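Local atomic coordinates of ribosome maturation protein SDO1 homolog (Methanothermobacter thermautotrophicus, PDB entry 2WBM), a protein that probably takes part in ribosome maturation and binds RNA, as a conformationally flexible archaeal member of the SDO1/SBDS family. Residues Asp26-Ser34 against Val99-Leu108. Sequence-based numbering, arbitrary orientation.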
loop_
_atom_site.group_PDB
_atom_site.type_symbol
_atom_site.label_atom_id
_atom_site.label_comp_id
_atom_site.label_asym_id
_atom_site.label_seq_id
_atom_site.Cartn_x
_atom_site.Cartn_y
_atom_site.Cartn_z
ATOM N N ASP A 26 -6.924 -14.799 -9.421
ATOM C CA ASP A 26 -6.502 -13.953 -8.321
ATOM C C ASP A 26 -7.544 -13.892 -7.207
ATOM O O ASP A 26 -7.198 -13.516 -6.085
ATOM C CB ASP A 26 -6.141 -12.540 -8.813
ATOM C CG ASP A 26 -4.684 -12.412 -9.270
ATOM O OD1 ASP A 26 -4.246 -11.260 -9.473
ATOM O OD2 ASP A 26 -3.972 -13.431 -9.431
ATOM N N ALA A 27 -8.790 -14.290 -7.490
ATOM C CA ALA A 27 -9.833 -14.296 -6.467
ATOM C C ALA A 27 -9.447 -15.245 -5.356
ATOM O O ALA A 27 -8.902 -16.315 -5.615
ATOM C CB ALA A 27 -11.197 -14.694 -7.028
ATOM N N VAL A 28 -9.754 -14.839 -4.128
ATOM C CA VAL A 28 -9.528 -15.667 -2.947
ATOM C C VAL A 28 -10.897 -15.963 -2.357
ATOM O O VAL A 28 -11.915 -15.420 -2.813
ATOM C CB VAL A 28 -8.551 -14.977 -1.925
ATOM C CG1 VAL A 28 -7.215 -14.652 -2.606
ATOM C CG2 VAL A 28 -9.179 -13.689 -1.342
ATOM N N ILE A 29 -10.936 -16.847 -1.378
ATOM C CA ILE A 29 -12.184 -17.216 -0.758
ATOM C C ILE A 29 -12.306 -16.564 0.611
ATOM O O ILE A 29 -11.352 -16.595 1.397
ATOM C CB ILE A 29 -12.240 -18.750 -0.636
ATOM C CG1 ILE A 29 -12.427 -19.356 -2.037
ATOM C CG2 ILE A 29 -13.363 -19.182 0.335
ATOM C CD1 ILE A 29 -12.152 -20.853 -2.096
ATOM N N ALA A 30 -13.448 -15.939 0.878
ATOM C CA ALA A 30 -13.794 -15.549 2.245
ATOM C C ALA A 30 -14.800 -16.575 2.747
ATOM O O ALA A 30 -15.790 -16.876 2.064
ATOM C CB ALA A 30 -14.379 -14.121 2.289
ATOM N N ARG A 31 -14.532 -17.126 3.917
ATOM C CA ARG A 31 -15.281 -18.256 4.457
ATOM C C ARG A 31 -15.823 -17.915 5.841
ATOM O O ARG A 31 -15.116 -17.331 6.662
ATOM C CB ARG A 31 -14.325 -19.453 4.600
ATOM C CG ARG A 31 -14.930 -20.653 5.299
ATOM C CD ARG A 31 -13.902 -21.722 5.475
ATOM N NE ARG A 31 -13.542 -22.357 4.205
ATOM C CZ ARG A 31 -12.483 -23.149 4.027
ATOM N NH1 ARG A 31 -11.647 -23.440 5.035
ATOM N NH2 ARG A 31 -12.267 -23.692 2.833
ATOM N N LEU A 32 -17.072 -18.293 6.101
ATOM C CA LEU A 32 -17.624 -18.209 7.430
ATOM C C LEU A 32 -18.293 -19.541 7.758
ATOM O O LEU A 32 -19.082 -20.043 6.946
ATOM C CB LEU A 32 -18.641 -17.069 7.498
ATOM C CG LEU A 32 -19.314 -16.875 8.868
ATOM C CD1 LEU A 32 -18.301 -16.566 9.950
ATOM C CD2 LEU A 32 -20.333 -15.728 8.770
ATOM N N GLU A 33 -17.980 -20.098 8.925
ATOM C CA GLU A 33 -18.596 -21.354 9.389
ATOM C C GLU A 33 -19.608 -21.098 10.485
ATOM O O GLU A 33 -19.311 -20.392 11.451
ATOM C CB GLU A 33 -17.545 -22.327 9.931
ATOM C CG GLU A 33 -16.550 -22.776 8.903
ATOM C CD GLU A 33 -15.745 -23.985 9.342
ATOM O OE1 GLU A 33 -16.008 -24.539 10.437
ATOM O OE2 GLU A 33 -14.841 -24.379 8.583
ATOM N N SER A 34 -20.790 -21.694 10.354
ATOM C CA SER A 34 -21.780 -21.670 11.428
ATOM C C SER A 34 -22.217 -23.099 11.705
ATOM O O SER A 34 -22.733 -23.793 10.810
ATOM C CB SER A 34 -22.994 -20.804 11.034
ATOM O OG SER A 34 -24.035 -20.927 11.996
ATOM N N VAL A 99 -21.155 -9.859 6.002
ATOM C CA VAL A 99 -21.002 -10.651 7.238
ATOM C C VAL A 99 -19.846 -11.657 7.089
ATOM O O VAL A 99 -19.000 -11.789 7.988
ATOM C CB VAL A 99 -22.309 -11.374 7.647
ATOM C CG1 VAL A 99 -22.125 -12.085 8.991
ATOM C CG2 VAL A 99 -23.460 -10.353 7.746
ATOM N N ILE A 100 -19.789 -12.327 5.946
ATOM C CA ILE A 100 -18.698 -13.276 5.701
ATOM C C ILE A 100 -17.356 -12.532 5.720
ATOM O O ILE A 100 -16.395 -12.977 6.364
ATOM C CB ILE A 100 -18.875 -14.069 4.403
ATOM C CG1 ILE A 100 -20.133 -14.943 4.484
ATOM C CG2 ILE A 100 -17.639 -14.943 4.151
ATOM C CD1 ILE A 100 -20.419 -15.734 3.202
ATOM N N LEU A 101 -17.294 -11.388 5.044
ATOM C CA LEU A 101 -16.053 -10.595 5.021
ATOM C C LEU A 101 -15.609 -10.091 6.395
ATOM O O LEU A 101 -14.407 -10.099 6.738
ATOM C CB LEU A 101 -16.184 -9.420 4.043
ATOM C CG LEU A 101 -16.179 -9.802 2.557
ATOM C CD1 LEU A 101 -16.593 -8.614 1.714
ATOM C CD2 LEU A 101 -14.793 -10.320 2.129
ATOM N N ARG A 102 -16.572 -9.638 7.193
ATOM C CA ARG A 102 -16.234 -9.022 8.453
ATOM C C ARG A 102 -16.020 -10.015 9.586
ATOM O O ARG A 102 -15.251 -9.735 10.488
ATOM C CB ARG A 102 -17.276 -7.968 8.833
ATOM C CG ARG A 102 -17.176 -6.728 7.957
ATOM C CD ARG A 102 -18.433 -5.892 8.052
ATOM N NE ARG A 102 -18.308 -4.632 7.318
ATOM C CZ ARG A 102 -19.334 -3.976 6.784
ATOM N NH1 ARG A 102 -20.561 -4.463 6.888
ATOM N NH2 ARG A 102 -19.132 -2.836 6.142
ATOM N N ARG A 103 -16.681 -11.170 9.524
ATOM C CA ARG A 103 -16.643 -12.139 10.625
ATOM C C ARG A 103 -15.860 -13.407 10.291
ATOM O O ARG A 103 -15.533 -14.187 11.195
ATOM C CB ARG A 103 -18.066 -12.549 11.038
ATOM C CG ARG A 103 -18.943 -11.424 11.617
ATOM C CD ARG A 103 -18.459 -10.970 12.959
ATOM N NE ARG A 103 -19.428 -10.103 13.622
ATOM C CZ ARG A 103 -20.053 -10.395 14.762
ATOM N NH1 ARG A 103 -19.812 -11.540 15.393
ATOM N NH2 ARG A 103 -20.911 -9.528 15.283
ATOM N N GLY A 104 -15.570 -13.599 9.011
ATOM C CA GLY A 104 -14.988 -14.849 8.516
ATOM C C GLY A 104 -13.488 -14.812 8.320
ATOM O O GLY A 104 -12.794 -13.922 8.845
ATOM N N THR A 105 -12.990 -15.811 7.594
ATOM C CA THR A 105 -11.552 -15.982 7.357
ATOM C C THR A 105 -11.285 -15.851 5.865
ATOM O O THR A 105 -12.220 -15.822 5.070
ATOM C CB THR A 105 -11.074 -17.372 7.815
ATOM O OG1 THR A 105 -11.854 -18.391 7.156
ATOM C CG2 THR A 105 -11.198 -17.513 9.335
ATOM N N ILE A 106 -10.006 -15.773 5.503
ATOM C CA ILE A 106 -9.592 -15.728 4.104
ATOM C C ILE A 106 -8.811 -17.004 3.807
ATOM O O ILE A 106 -7.916 -17.386 4.564
ATOM C CB ILE A 106 -8.687 -14.502 3.822
ATOM C CG1 ILE A 106 -9.456 -13.190 4.053
ATOM C CG2 ILE A 106 -8.099 -14.574 2.406
ATOM C CD1 ILE A 106 -10.604 -12.928 3.090
ATOM N N GLN A 107 -9.178 -17.669 2.716
ATOM C CA GLN A 107 -8.532 -18.916 2.327
ATOM C C GLN A 107 -7.761 -18.688 1.037
ATOM O O GLN A 107 -8.340 -18.195 0.038
ATOM C CB GLN A 107 -9.598 -20.011 2.143
ATOM C CG GLN A 107 -10.540 -20.166 3.354
ATOM C CD GLN A 107 -9.811 -20.556 4.640
ATOM O OE1 GLN A 107 -10.118 -20.043 5.721
ATOM N NE2 GLN A 107 -8.833 -21.455 4.526
ATOM N N LEU A 108 -6.478 -19.031 1.080
ATOM C CA LEU A 108 -5.546 -18.865 -0.026
ATOM C C LEU A 108 -5.037 -20.205 -0.489
ATOM O O LEU A 108 -4.868 -21.120 0.320
ATOM C CB LEU A 108 -4.332 -18.037 0.416
ATOM C CG LEU A 108 -4.627 -16.682 1.066
ATOM C CD1 LEU A 108 -3.343 -16.001 1.455
ATOM C CD2 LEU A 108 -5.478 -15.785 0.153
HETATM O O HOH W 1 -9.025 -23.428 1.970
#
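Ala30 is the shallow spot on strand 28-34 into which three larger side chains press: Ile100 CG2 and Leu101 CD2, each 3.8 Å from Ala30 CB, reach it from helix 93-103, and Ile106 CD1 closes in from the neighbouring strand. Ile100 CG2 also rests on the backbone, 3.4 Å from Ala30 O. Further along the same face, Leu32 holds CG anti to its own nitrogen (chi1 180°), which spreads its methyls over the helix end: CD2 meets Val99 CG1, while CD1 lies 4.0 Å from Gly104 CA, where the chain leaves the helix. At the other end Val28 CG1 and Leu108 CD2 lie side by side in a tight 3.5 Å contact. Paired backbone bonds, Ile29 with Gln107 and Arg31 with Thr105, join the strands. On the opposite face Gln107, bent at chi2, stacks its amide on the Arg31 guanidinium with the planes 8° apart; Gln107 CG sits 3.6 Å from Arg31 CZ. Thr105 OG1 donates to Gln107 OE1 (2.8 Å) and fixes the amide's rotation, while Glu40 forms a salt bridge with Arg31 NE. With an alanine here in place of Gln107, the guanidinium would probably lose its stacked amide and the Thr105 hydroxyl its acceptor. The 99-103 end of helix 93-103 crosses strand 28-34 at 86°, then turns at Gly104 into the edge strand: helix-on-sheet packing in the antiparallel three-stranded sheet of the SBDS N-terminal domain.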